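Local coordinates for protein chymotrypsin (Cellulomonas bogoriensis, PDB 2EA3) that probably cleaves peptide bonds within proteins as a serine endopeptidase of the chymotrypsin family, this chain being the protease domain of a longer precursor, at residues 6-9 and 14-17; 37-40 and 45-48; 86-91 and 141-146; 95-98 and 102-105; 111-116 and 163-168. One frame throughout, in Å; residues are numbered along the deposited sequence.

Interaction 1 of 5, residues 6-9 and 14-17; sequences GNAY and RSRC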
loop_
_atom_site.group_PDB
_atom_site.type_symbol
_atom_site.label_atom_id
_atom_site.label_comp_id
_atom_site.label_asym_id
_atom_site.label_seq_id
_atom_site.Cartn_x
_atom_site.Cartn_y
_atom_site.Cartn_z
ATOM N N GLY A 6 2.886 6.002 1.969
ATOM C CA GLY A 6 2.238 6.160 3.273
ATOM C C GLY A 6 1.434 7.435 3.409
ATOM O O GLY A 6 0.663 7.579 4.363
ATOM N N ASN A 7 1.629 8.361 2.472
ATOM C CA ASN A 7 0.867 9.623 2.480
ATOM C C ASN A 7 -0.565 9.445 1.962
ATOM O O ASN A 7 -0.832 8.589 1.120
ATOM C CB ASN A 7 1.587 10.705 1.676
ATOM C CG ASN A 7 2.733 11.339 2.449
ATOM O OD1 ASN A 7 3.434 12.226 1.933
ATOM N ND2 ASN A 7 2.933 10.895 3.683
ATOM N N ALA A 8 -1.465 10.278 2.450
ATOM C CA ALA A 8 -2.851 10.260 1.980
ATOM C C ALA A 8 -2.919 10.743 0.537
ATOM O O ALA A 8 -2.113 11.576 0.109
ATOM C CB ALA A 8 -3.696 11.174 2.868
ATOM N N TYR A 9 -3.884 10.236 -0.219
ATOM C CA TYR A 9 -4.290 10.903 -1.454
ATOM C C TYR A 9 -5.801 10.915 -1.417
ATOM O O TYR A 9 -6.405 10.258 -0.576
ATOM C CB TYR A 9 -3.739 10.201 -2.702
ATOM C CG TYR A 9 -4.230 8.779 -2.908
ATOM C CD1 TYR A 9 -5.253 8.508 -3.829
ATOM C CD2 TYR A 9 -3.665 7.707 -2.204
ATOM C CE1 TYR A 9 -5.703 7.195 -4.039
ATOM C CE2 TYR A 9 -4.124 6.404 -2.399
ATOM C CZ TYR A 9 -5.136 6.158 -3.328
ATOM O OH TYR A 9 -5.590 4.867 -3.540
ATOM N N ARG A 14 -12.379 12.346 -1.003
ATOM C CA ARG A 14 -12.358 11.517 0.196
ATOM C C ARG A 14 -10.967 10.928 0.391
ATOM O O ARG A 14 -10.390 10.387 -0.548
ATOM C CB ARG A 14 -13.391 10.394 0.066
ATOM C CG ARG A 14 -13.437 9.428 1.232
ATOM C CD ARG A 14 -14.107 10.001 2.485
ATOM N NE ARG A 14 -14.190 8.971 3.516
ATOM C CZ ARG A 14 -13.190 8.651 4.332
ATOM N NH1 ARG A 14 -13.342 7.683 5.230
ATOM N NH2 ARG A 14 -12.040 9.304 4.259
ATOM N N SER A 15 -10.454 11.002 1.619
ATOM C CA SER A 15 -9.102 10.535 1.894
ATOM C C SER A 15 -9.266 9.073 2.289
ATOM O O SER A 15 -9.206 8.732 3.475
ATOM C CB SER A 15 -8.490 11.402 3.022
ATOM O OG SER A 15 -7.071 11.377 3.014
ATOM N N ARG A 16 -9.547 8.228 1.300
ATOM C CA ARG A 16 -9.941 6.822 1.542
ATOM C C ARG A 16 -8.722 5.939 1.777
ATOM O O ARG A 16 -8.813 4.917 2.455
ATOM C CB ARG A 16 -10.677 6.223 0.326
ATOM C CG ARG A 16 -11.779 7.056 -0.273
ATOM C CD ARG A 16 -13.003 6.204 -0.589
ATOM N NE ARG A 16 -12.876 5.491 -1.859
ATOM C CZ ARG A 16 -13.314 5.953 -3.030
ATOM N NH1 ARG A 16 -13.157 5.219 -4.126
ATOM N NH2 ARG A 16 -13.915 7.141 -3.112
ATOM N N CYS A 17 -7.602 6.324 1.168
ATOM C CA CYS A 17 -6.439 5.442 1.079
ATOM C C CYS A 17 -5.111 6.187 1.138
ATOM O O CYS A 17 -5.051 7.427 1.065
ATOM C CB CYS A 17 -6.499 4.619 -0.211
ATOM S SG CYS A 17 -7.797 3.359 -0.202
HETATM O O HOH W 1 -7.707 8.037 -1.322
#
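Tyr9 and Cys17 carry most of this contact, and the apolar part is made by the Cys17 methylene against CE2, CZ and OH of the tyrosine. The CB of Cys17 is 3.7 Å from CE2 of Tyr9 and 3.5 Å from its OH, so the cysteine methylene touches the far half of the ring. The tyrosine gets there with CG set between its own backbone N and carbonyl carbon (chi1 63°). A smaller touch joins the edges of the two segments, where Ala8 CB meets Ser15 OG at 3.4 Å.

The polar links are loose. Tyr9 N gives Cys17 O a weak bond of 3.3 Å, and water 1 bridges the two backbones beside it: it donates to Tyr9 O at 2.7 Å and weakly accepts from Cys17 N at 3.0 Å. The same water sits above one face of the Tyr9 ring, toward the rim. Ser15 is the centre of an inverse gamma turn that bends the second segment.

Beyond the pair, the Tyr9 hydroxyl is hydrogen-bonded to Thr29 OG1 and the ring packs edge-to-face with Phe27. A leucine in place of Tyr9 would probably leave Thr29 without that partner and open a gap beside the Cys17 methylene.

Cys17 SG is disulfide-bonded to Cys33, and the Cys17 side chain touches Ser137, the probable serine of a Ser-His-Asp triad. A weakly bonded hairpin of strands 8-11 and 14-23, its second strand tied by a disulfide to Cys33, is what the N-terminal barrel of a chymotrypsin-like protease presents here.

Interaction 2 of 5, residues 37-40 and 45-48; sequences GATT and GTFA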
loop_
_atom_site.group_PDB
_atom_site.type_symbol
_atom_site.label_atom_id
_atom_site.label_comp_id
_atom_site.label_asym_id
_atom_site.label_seq_id
_atom_site.Cartn_x
_atom_site.Cartn_y
_atom_site.Cartn_z
ATOM N N GLY A 37 -10.190 4.313 -14.148
ATOM C CA GLY A 37 -10.785 5.580 -14.589
ATOM C C GLY A 37 -11.072 6.603 -13.497
ATOM O O GLY A 37 -11.271 7.771 -13.802
ATOM N N ALA A 38 -11.100 6.187 -12.224
ATOM C CA ALA A 38 -11.319 7.131 -11.123
ATOM C C ALA A 38 -10.134 8.086 -11.042
ATOM O O ALA A 38 -9.007 7.721 -11.359
ATOM C CB ALA A 38 -11.540 6.397 -9.772
ATOM N N THR A 39 -10.394 9.323 -10.654
ATOM C CA THR A 39 -9.327 10.301 -10.619
ATOM C C THR A 39 -8.951 10.554 -9.162
ATOM O O THR A 39 -9.793 10.472 -8.264
ATOM C CB THR A 39 -9.723 11.611 -11.326
ATOM O OG1 THR A 39 -10.869 12.144 -10.687
ATOM C CG2 THR A 39 -10.069 11.354 -12.788
ATOM N N THR A 40 -7.677 10.841 -8.946
ATOM C CA THR A 40 -7.155 11.184 -7.631
ATOM C C THR A 40 -6.684 12.636 -7.572
ATOM O O THR A 40 -6.447 13.261 -8.606
ATOM C CB THR A 40 -5.953 10.283 -7.276
ATOM O OG1 THR A 40 -4.914 10.482 -8.232
ATOM C CG2 THR A 40 -6.363 8.793 -7.298
ATOM N N GLY A 45 -3.976 12.209 -10.596
ATOM C CA GLY A 45 -3.720 10.945 -11.265
ATOM C C GLY A 45 -5.024 10.277 -11.645
ATOM O O GLY A 45 -6.110 10.811 -11.365
ATOM N N THR A 46 -4.905 9.121 -12.301
ATOM C CA THR A 46 -6.051 8.326 -12.716
ATOM C C THR A 46 -5.760 6.856 -12.478
ATOM O O THR A 46 -4.709 6.371 -12.893
ATOM C CB THR A 46 -6.268 8.525 -14.228
ATOM O OG1 THR A 46 -6.353 9.932 -14.500
ATOM C CG2 THR A 46 -7.513 7.826 -14.713
ATOM N N PHE A 47 -6.695 6.144 -11.852
ATOM C CA PHE A 47 -6.583 4.670 -11.741
ATOM C C PHE A 47 -6.499 4.054 -13.135
ATOM O O PHE A 47 -7.363 4.322 -13.983
ATOM C CB PHE A 47 -7.757 4.069 -10.971
ATOM C CG PHE A 47 -7.611 4.177 -9.488
ATOM C CD1 PHE A 47 -7.832 5.393 -8.848
ATOM C CD2 PHE A 47 -7.256 3.070 -8.727
ATOM C CE1 PHE A 47 -7.679 5.517 -7.465
ATOM C CE2 PHE A 47 -7.124 3.176 -7.338
ATOM C CZ PHE A 47 -7.334 4.412 -6.709
ATOM N N ALA A 48 -5.445 3.281 -13.370
ATOM C CA ALA A 48 -5.199 2.660 -14.681
ATOM C C ALA A 48 -5.097 1.137 -14.576
ATOM O O ALA A 48 -4.435 0.485 -15.377
ATOM C CB ALA A 48 -3.957 3.236 -15.313
#
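Thr40 reaches Phe47 with its methyl: at chi1 61° OG1 lies between the backbone N and carbonyl carbon, leaving CG2 anti to the carbonyl carbon and pointed at the ring. Phe47 answers with CG anti to its own carbonyl carbon (chi1 -81°), and the two side chains cross at about a right angle, with Thr40 CG2 3.5 Å from Phe47 CE1. Ala38 comes to the same ring twice. Its carbonyl oxygen lies at the edge, in plane, 3.6 Å from Phe47 CD1, and its CB is 4.0 Å from that same carbon.

Thr40 and Phe47 belong to the hairpin of strands 39-41 and 45-51 in the N-terminal barrel, with Ala38 just ahead of the first strand, and the side bearing them faces Tyr9 and Ile11 of strand 8-11, with Val60 of strand 57-62 beside both. Ala38 O also accepts Phe47 N at 2.8 Å, almost head-on to the carbonyl, while Gly37 N reaches Phe47 O at 2.8 Å in a nearly straight bond.

Thr40 and Gly45 are an antiparallel hydrogen-bonded pair. Thr40 N binds Gly45 O at 2.9 Å from above the carbonyl plane; the return bond is weak. A CB on Gly45 would run into Thr40 OG1, a hydroxyl that bonds instead to the carbonyl of Pro43 in the turn. On the other side of the hairpin Thr39 and Thr46 are a non-hydrogen-bonded pair, with Thr39 CA set 3.3 Å from Gly45 O.

Interaction 3 of 5, residues 86-91 and 141-146; sequences TAAPVG and LLAGNQ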
loop_
_atom_site.group_PDB
_atom_site.type_symbol
_atom_site.label_atom_id
_atom_site.label_comp_id
_atom_site.label_asym_id
_atom_site.label_seq_id
_atom_site.Cartn_x
_atom_site.Cartn_y
_atom_site.Cartn_z
ATOM N N THR A 86 12.368 -7.389 -2.465
ATOM C CA THR A 86 12.625 -8.793 -2.149
ATOM C C THR A 86 11.722 -9.175 -0.996
ATOM O O THR A 86 11.756 -8.520 0.045
ATOM C CB THR A 86 14.081 -9.013 -1.720
ATOM O OG1 THR A 86 14.946 -8.579 -2.784
ATOM C CG2 THR A 86 14.322 -10.496 -1.426
ATOM N N ALA A 87 10.933 -10.231 -1.191
ATOM C CA ALA A 87 9.941 -10.652 -0.204
ATOM C C ALA A 87 10.613 -11.225 1.035
ATOM O O ALA A 87 11.615 -11.952 0.939
ATOM C CB ALA A 87 8.969 -11.671 -0.807
ATOM N N ALA A 88 10.063 -10.861 2.184
ATOM C CA ALA A 88 10.569 -11.282 3.473
ATOM C C ALA A 88 9.797 -12.512 3.900
ATOM O O ALA A 88 8.607 -12.663 3.551
ATOM C CB ALA A 88 10.427 -10.162 4.499
ATOM N N PRO A 89 10.461 -13.419 4.637
ATOM C CA PRO A 89 9.779 -14.623 5.086
ATOM C C PRO A 89 8.870 -14.414 6.294
ATOM O O PRO A 89 8.962 -13.404 6.990
ATOM C CB PRO A 89 10.942 -15.567 5.442
ATOM C CG PRO A 89 12.034 -14.686 5.830
ATOM C CD PRO A 89 11.885 -13.414 5.013
ATOM N N VAL A 90 8.007 -15.393 6.553
ATOM C CA VAL A 90 7.201 -15.411 7.774
ATOM C C VAL A 90 8.113 -15.194 8.994
ATOM O O VAL A 90 9.251 -15.707 9.015
ATOM C CB VAL A 90 6.405 -16.746 7.859
ATOM C CG1 VAL A 90 5.735 -16.924 9.214
ATOM C CG2 VAL A 90 5.370 -16.820 6.716
ATOM N N GLY A 91 7.632 -14.436 9.978
ATOM C CA GLY A 91 8.402 -14.060 11.175
ATOM C C GLY A 91 9.134 -12.730 11.086
ATOM O O GLY A 91 9.588 -12.197 12.105
ATOM N N LEU A 141 4.020 -1.367 3.137
ATOM C CA LEU A 141 4.554 -2.295 4.114
ATOM C C LEU A 141 6.008 -2.562 3.735
ATOM O O LEU A 141 6.291 -2.970 2.611
ATOM C CB LEU A 141 3.773 -3.612 4.117
ATOM C CG LEU A 141 4.242 -4.577 5.208
ATOM C CD1 LEU A 141 3.853 -4.048 6.588
ATOM C CD2 LEU A 141 3.631 -5.984 4.943
ATOM N N LEU A 142 6.910 -2.311 4.680
ATOM C CA LEU A 142 8.347 -2.493 4.454
ATOM C C LEU A 142 8.883 -3.547 5.407
ATOM O O LEU A 142 8.446 -3.619 6.556
ATOM C CB LEU A 142 9.088 -1.173 4.727
ATOM C CG LEU A 142 8.894 -0.000 3.776
ATOM C CD1 LEU A 142 9.431 1.279 4.448
ATOM C CD2 LEU A 142 9.605 -0.270 2.487
ATOM N N ALA A 143 9.823 -4.354 4.930
ATOM C CA ALA A 143 10.705 -5.089 5.825
ATOM C C ALA A 143 12.053 -4.424 5.629
ATOM O O ALA A 143 12.683 -4.600 4.596
ATOM C CB ALA A 143 10.753 -6.533 5.454
ATOM N N GLY A 144 12.458 -3.606 6.586
ATOM C CA GLY A 144 13.659 -2.786 6.429
ATOM C C GLY A 144 13.482 -1.829 5.249
ATOM O O GLY A 144 12.582 -0.984 5.257
ATOM N N ASN A 145 14.333 -1.944 4.236
ATOM C CA ASN A 145 14.195 -1.083 3.064
ATOM C C ASN A 145 13.577 -1.789 1.861
ATOM O O ASN A 145 13.673 -1.296 0.731
ATOM C CB ASN A 145 15.539 -0.430 2.688
ATOM C CG ASN A 145 16.085 0.465 3.791
ATOM O OD1 ASN A 145 15.700 1.640 3.930
ATOM N ND2 ASN A 145 17.002 -0.088 4.584
ATOM N N GLN A 146 12.923 -2.925 2.095
ATOM C CA GLN A 146 12.405 -3.745 0.996
ATOM C C GLN A 146 10.897 -3.688 1.012
ATOM O O GLN A 146 10.289 -4.006 2.025
ATOM C CB GLN A 146 12.851 -5.199 1.157
ATOM C CG GLN A 146 14.373 -5.389 1.105
ATOM C CD GLN A 146 14.967 -5.054 -0.240
ATOM O OE1 GLN A 146 15.950 -4.320 -0.320
ATOM N NE2 GLN A 146 14.388 -5.590 -1.311
#
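Ala88 and Ala143 meet methyl to methyl, their CB atoms 3.8 Å apart, and this is the close-packed part of the contact. Both CA-CB bonds point across toward the other segment, so the two methyls meet directly between the loop and the end of strand 140-143. Gln148 lies beside both methyls and helps to close them in.

The other half is looser and lies at the surface. Thr86 and Gln146 run side by side, pointing the same way. Gln146 has CG anti to its carbonyl carbon (chi1 -62°) and bends again at the next bond, which carries its amide back to the start of the loop. As modelled, NE2 of Gln146 is 2.9 Å from Thr86 N and 3.4 Å from Thr86 OG1, but the amide is probably turned over; with it turned back, either approach may be a hydrogen bond. The apolar part of Gln146 adds a light touch, its CB lying 3.7 Å from Thr86 O.

The backbone of Gln146 is held in a tight turn. This type II' turn runs from Ala143 to Gln146, with Gly144 at positive phi, and is closed by two bonds of 3.0 Å, Ala143 N to Gln146 O and Gln146 N to Ala143 O.

In the fold, the loop 86-91 leads from strand 79-81 to strand 93-98 of the C-terminal barrel, and the turn joins strands 140-143 and 146-154 of that barrel. Val94 touches Ala143, and Asn145 is tied by a backbone bond to Ala83, so the turn of this hairpin is flanked by strand 93-98 at Ala143 and by the chain near Ala83 at Asn145.

Interaction 4 of 5, residues 95-98 and 102-105; sequences CRSG and GWHC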
loop_
_atom_site.group_PDB
_atom_site.type_symbol
_atom_site.label_atom_id
_atom_site.label_comp_id
_atom_site.label_asym_id
_atom_site.label_seq_id
_atom_site.Cartn_x
_atom_site.Cartn_y
_atom_site.Cartn_z
ATOM N N CYS A 95 7.022 -2.961 8.991
ATOM C CA CYS A 95 6.395 -1.713 9.448
ATOM C C CYS A 95 5.539 -1.190 8.325
ATOM O O CYS A 95 5.913 -1.293 7.144
ATOM C CB CYS A 95 7.430 -0.654 9.789
ATOM S SG CYS A 95 8.436 -1.070 11.209
ATOM N N ARG A 96 4.415 -0.606 8.720
ATOM C CA ARG A 96 3.430 -0.075 7.813
ATOM C C ARG A 96 3.387 1.450 7.972
ATOM O O ARG A 96 3.499 1.951 9.079
ATOM C CB ARG A 96 2.054 -0.666 8.177
ATOM C CG ARG A 96 0.927 -0.136 7.255
ATOM C CD ARG A 96 -0.483 -0.400 7.816
ATOM N NE ARG A 96 -0.639 -0.016 9.227
ATOM C CZ ARG A 96 -0.644 1.241 9.677
ATOM N NH1 ARG A 96 -0.509 2.262 8.834
ATOM N NH2 ARG A 96 -0.783 1.480 10.983
ATOM N N SER A 97 3.242 2.168 6.860
ATOM C CA SER A 97 3.036 3.602 6.886
ATOM C C SER A 97 1.667 3.877 6.269
ATOM O O SER A 97 1.370 3.422 5.177
ATOM C CB SER A 97 4.124 4.279 6.057
ATOM O OG SER A 97 4.006 5.688 6.096
ATOM N N GLY A 98 0.829 4.621 6.979
ATOM C CA GLY A 98 -0.492 4.946 6.489
ATOM C C GLY A 98 -0.928 6.289 7.041
ATOM O O GLY A 98 -0.431 6.752 8.074
ATOM N N GLY A 102 -0.297 6.531 10.963
ATOM C CA GLY A 102 1.142 6.726 10.858
ATOM C C GLY A 102 1.929 5.426 10.723
ATOM O O GLY A 102 1.566 4.545 9.962
ATOM N N TRP A 103 2.992 5.313 11.504
ATOM C CA TRP A 103 3.982 4.239 11.368
ATOM C C TRP A 103 3.792 3.263 12.509
ATOM O O TRP A 103 3.901 3.641 13.682
ATOM C CB TRP A 103 5.364 4.864 11.450
ATOM C CG TRP A 103 6.533 3.957 11.372
ATOM C CD1 TRP A 103 7.207 3.403 12.412
ATOM C CD2 TRP A 103 7.202 3.537 10.177
ATOM N NE1 TRP A 103 8.262 2.644 11.937
ATOM C CE2 TRP A 103 8.286 2.720 10.569
ATOM C CE3 TRP A 103 7.003 3.792 8.813
ATOM C CZ2 TRP A 103 9.172 2.148 9.649
ATOM C CZ3 TRP A 103 7.876 3.213 7.882
ATOM C CH2 TRP A 103 8.951 2.392 8.314
ATOM N N HIS A 104 3.481 2.015 12.163
ATOM C CA HIS A 104 3.255 0.951 13.147
ATOM C C HIS A 104 3.853 -0.329 12.632
ATOM O O HIS A 104 3.837 -0.585 11.424
ATOM C CB HIS A 104 1.765 0.749 13.377
ATOM C CG HIS A 104 1.139 1.892 14.095
ATOM N ND1 HIS A 104 1.067 1.943 15.468
ATOM C CD2 HIS A 104 0.668 3.078 13.645
ATOM C CE1 HIS A 104 0.507 3.084 15.834
ATOM N NE2 HIS A 104 0.269 3.799 14.748
ATOM N N CYS A 105 4.397 -1.123 13.556
ATOM C CA CYS A 105 5.154 -2.296 13.143
ATOM C C CYS A 105 4.590 -3.559 13.784
ATOM O O CYS A 105 3.745 -3.500 14.710
ATOM C CB CYS A 105 6.640 -2.124 13.477
ATOM S SG CYS A 105 7.335 -0.567 12.833
#
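Gly102 opens the second strand facing Gly98, its N bonded to Gly98 O at 2.9 Å. Its own carbonyl takes two donors, Gly98 N at 3.1 Å and, weakly, Arg96 NH1. The positive phi of Gly102 would jam a CB against the preceding carbonyl.

Trp103 follows, with CG anti to its backbone N (chi1 178°), which lays a face of the indole against Cys95. Cys95 CB sits over the six-membered ring, offset toward the rim and 3.3 Å from CZ2 of Trp103, a CH-pi contact. With the indole cut back to an alanine, the Cys95 methylene would probably lose its ring face, and the disulfide and Leu142 their aromatic neighbour.

The pairing is that of the hairpin of strands 93-98 and 102-110 in the C-terminal barrel of the chymotrypsin fold. His104 exchanges two backbone bonds with Arg96: Arg96 N to His104 O is 2.8 Å, and His104 N to Arg96 O is 3.1 Å. Their side chains lie side by side, guanidinium and imidazole planes 26° apart, with Arg96 NH2 3.4 Å from His104 CD2; Arg96 NE bonds to the carbonyl of Cys131.

Cys105 ends the segment opposite Cys95 in a non-hydrogen-bonded pair, where a disulfide (SG to SG 2.0 Å, chi3 102°) joins the two strands.

Interaction 5 of 5, residues 111-116 and 163-168; sequences LNSSVT and TTFFQP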
loop_
_atom_site.group_PDB
_atom_site.type_symbol
_atom_site.label_atom_id
_atom_site.label_comp_id
_atom_site.label_asym_id
_atom_site.label_seq_id
_atom_site.Cartn_x
_atom_site.Cartn_y
_atom_site.Cartn_z
ATOM N N LEU A 111 1.656 -16.251 4.992
ATOM C CA LEU A 111 1.573 -15.842 3.602
ATOM C C LEU A 111 0.414 -16.584 2.940
ATOM O O LEU A 111 -0.076 -17.599 3.463
ATOM C CB LEU A 111 2.896 -16.125 2.879
ATOM C CG LEU A 111 4.179 -15.558 3.498
ATOM C CD1 LEU A 111 5.398 -16.167 2.775
ATOM C CD2 LEU A 111 4.216 -14.028 3.484
ATOM N N ASN A 112 -0.036 -16.068 1.804
ATOM C CA ASN A 112 -1.172 -16.649 1.068
ATOM C C ASN A 112 -2.415 -16.902 1.939
ATOM O O ASN A 112 -3.033 -17.966 1.854
ATOM C CB ASN A 112 -0.746 -17.930 0.331
ATOM C CG ASN A 112 -1.543 -18.163 -0.961
ATOM O OD1 ASN A 112 -2.123 -17.241 -1.530
ATOM N ND2 ASN A 112 -1.561 -19.408 -1.428
ATOM N N SER A 113 -2.765 -15.924 2.777
ATOM C CA SER A 113 -3.983 -15.957 3.583
ATOM C C SER A 113 -5.165 -15.460 2.763
ATOM O O SER A 113 -4.996 -14.692 1.817
ATOM C CB SER A 113 -3.843 -15.032 4.796
ATOM O OG SER A 113 -3.010 -15.607 5.766
ATOM N N SER A 114 -6.359 -15.878 3.160
ATOM C CA SER A 114 -7.598 -15.398 2.553
ATOM C C SER A 114 -8.400 -14.641 3.604
ATOM O O SER A 114 -8.349 -14.964 4.807
ATOM C CB SER A 114 -8.425 -16.569 2.011
ATOM O OG SER A 114 -7.841 -17.115 0.836
ATOM N N VAL A 115 -9.108 -13.607 3.166
ATOM C CA VAL A 115 -10.075 -12.939 4.020
ATOM C C VAL A 115 -11.344 -12.734 3.217
ATOM O O VAL A 115 -11.294 -12.669 1.996
ATOM C CB VAL A 115 -9.583 -11.558 4.547
ATOM C CG1 VAL A 115 -8.304 -11.705 5.307
ATOM C CG2 VAL A 115 -9.390 -10.566 3.430
ATOM N N THR A 116 -12.471 -12.600 3.910
ATOM C CA THR A 116 -13.721 -12.317 3.254
ATOM C C THR A 116 -14.215 -10.962 3.733
ATOM O O THR A 116 -14.610 -10.813 4.890
ATOM C CB THR A 116 -14.786 -13.431 3.474
ATOM O OG1 THR A 116 -14.268 -14.682 2.992
ATOM C CG2 THR A 116 -16.088 -13.082 2.717
ATOM N N THR A 163 -5.160 -7.296 13.520
ATOM C CA THR A 163 -4.521 -8.131 12.503
ATOM C C THR A 163 -4.745 -7.441 11.166
ATOM O O THR A 163 -5.875 -7.106 10.850
ATOM C CB THR A 163 -5.207 -9.494 12.426
ATOM O OG1 THR A 163 -5.175 -10.112 13.714
ATOM C CG2 THR A 163 -4.520 -10.393 11.394
ATOM N N THR A 164 -3.683 -7.228 10.400
ATOM C CA THR A 164 -3.801 -6.536 9.106
ATOM C C THR A 164 -3.204 -7.398 8.003
ATOM O O THR A 164 -2.139 -8.006 8.184
ATOM C CB THR A 164 -3.098 -5.176 9.120
ATOM O OG1 THR A 164 -3.634 -4.381 10.186
ATOM C CG2 THR A 164 -3.327 -4.422 7.795
ATOM N N PHE A 165 -3.892 -7.419 6.861
ATOM C CA PHE A 165 -3.493 -8.211 5.715
ATOM C C PHE A 165 -3.022 -7.296 4.614
ATOM O O PHE A 165 -3.531 -6.179 4.486
ATOM C CB PHE A 165 -4.688 -9.016 5.207
ATOM C CG PHE A 165 -5.197 -10.036 6.202
ATOM C CD1 PHE A 165 -6.090 -9.671 7.218
ATOM C CD2 PHE A 165 -4.765 -11.360 6.127
ATOM C CE1 PHE A 165 -6.558 -10.641 8.150
ATOM C CE2 PHE A 165 -5.228 -12.315 7.022
ATOM C CZ PHE A 165 -6.123 -11.947 8.044
ATOM N N PHE A 166 -2.032 -7.759 3.846
ATOM C CA PHE A 166 -1.409 -6.931 2.818
ATOM C C PHE A 166 -1.377 -7.701 1.513
ATOM O O PHE A 166 -1.130 -8.918 1.497
ATOM C CB PHE A 166 0.028 -6.544 3.230
ATOM C CG PHE A 166 0.092 -5.701 4.449
ATOM C CD1 PHE A 166 -0.006 -6.284 5.714
ATOM C CD2 PHE A 166 0.177 -4.316 4.352
ATOM C CE1 PHE A 166 0.029 -5.498 6.866
ATOM C CE2 PHE A 166 0.197 -3.527 5.513
ATOM C CZ PHE A 166 0.124 -4.125 6.763
ATOM N N GLN A 167 -1.647 -6.988 0.427
ATOM C CA GLN A 167 -1.474 -7.492 -0.920
ATOM C C GLN A 167 0.027 -7.413 -1.260
ATOM O O GLN A 167 0.600 -6.345 -1.259
ATOM C CB GLN A 167 -2.275 -6.607 -1.889
ATOM C CG GLN A 167 -1.893 -6.746 -3.372
ATOM C CD GLN A 167 -2.263 -8.090 -3.951
ATOM O OE1 GLN A 167 -3.427 -8.473 -3.963
ATOM N NE2 GLN A 167 -1.266 -8.817 -4.449
ATOM N N PRO A 168 0.660 -8.552 -1.541
ATOM C CA PRO A 168 2.111 -8.537 -1.876
ATOM C C PRO A 168 2.401 -7.679 -3.094
ATOM O O PRO A 168 1.572 -7.626 -3.999
ATOM C CB PRO A 168 2.427 -10.000 -2.232
ATOM C CG PRO A 168 1.298 -10.801 -1.772
ATOM C CD PRO A 168 0.089 -9.902 -1.503
#
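Val115 puts one methyl squarely on the ring of Phe165. CG1 of Val115 stands 3.3 Å from the ring centroid and only 4° off the normal, so all six ring carbons of Phe165 lie 3.5 to 3.6 Å from it, a tight CH-pi contact. The valine aims that branch by holding CG1 anti to its carbonyl carbon (chi1 -58°), and the two side chains slide past each other in opposite directions. Ser113 comes to the same ring differently: its CB lies at the edge, near the ring plane, 3.8 Å from Phe165 CE2. Val115 thus covers the face while Ser113, two positions back, meets the edge.

Val115 lies in the two-stranded sheet of strands 113-117 and 120-123, reached after a corner at Leu111 and Asn112, where Asn112 and Ser113 face Leu125 in a G1 beta bulge. Phe165 comes from strand 161-168 of the C-terminal barrel, and Arg127 of the neighbouring strand touches both Ser113 and Phe165. No hydrogen bond crosses the contact.

Farther along the barrel strand, Gln167 NE2 donates to Pro168 O at 3.1 Å, on a lone pair of that carbonyl, while Gln167 OE1 accepts from the backbone N of Asp56, a member of the probable catalytic triad.

Overall arrangement
The contacts divide between the N-terminal barrel (1 and 2) and the C-terminal barrel with its attached loop and two-stranded hairpin (3 to 5) of the chymotrypsin fold. Interactions 1 and 2 come first along the chain, in series, with centres 13 Å apart, and touch where Tyr9 meets Thr40 and Phe47. Interaction 4 falls in the sequence between the two segments of 3, with strands 93-98 and 140-143 as neighbours, and 5 alternates with 3 along the chain. Interaction 4 touches interaction 1 where Ser97 packs on Gly6, one point at which the two halves meet, whereas the centres of 2 and 3 lie 28 Å apart. The probable triad draws Asp56 and His32 from one half and Ser137 from the other.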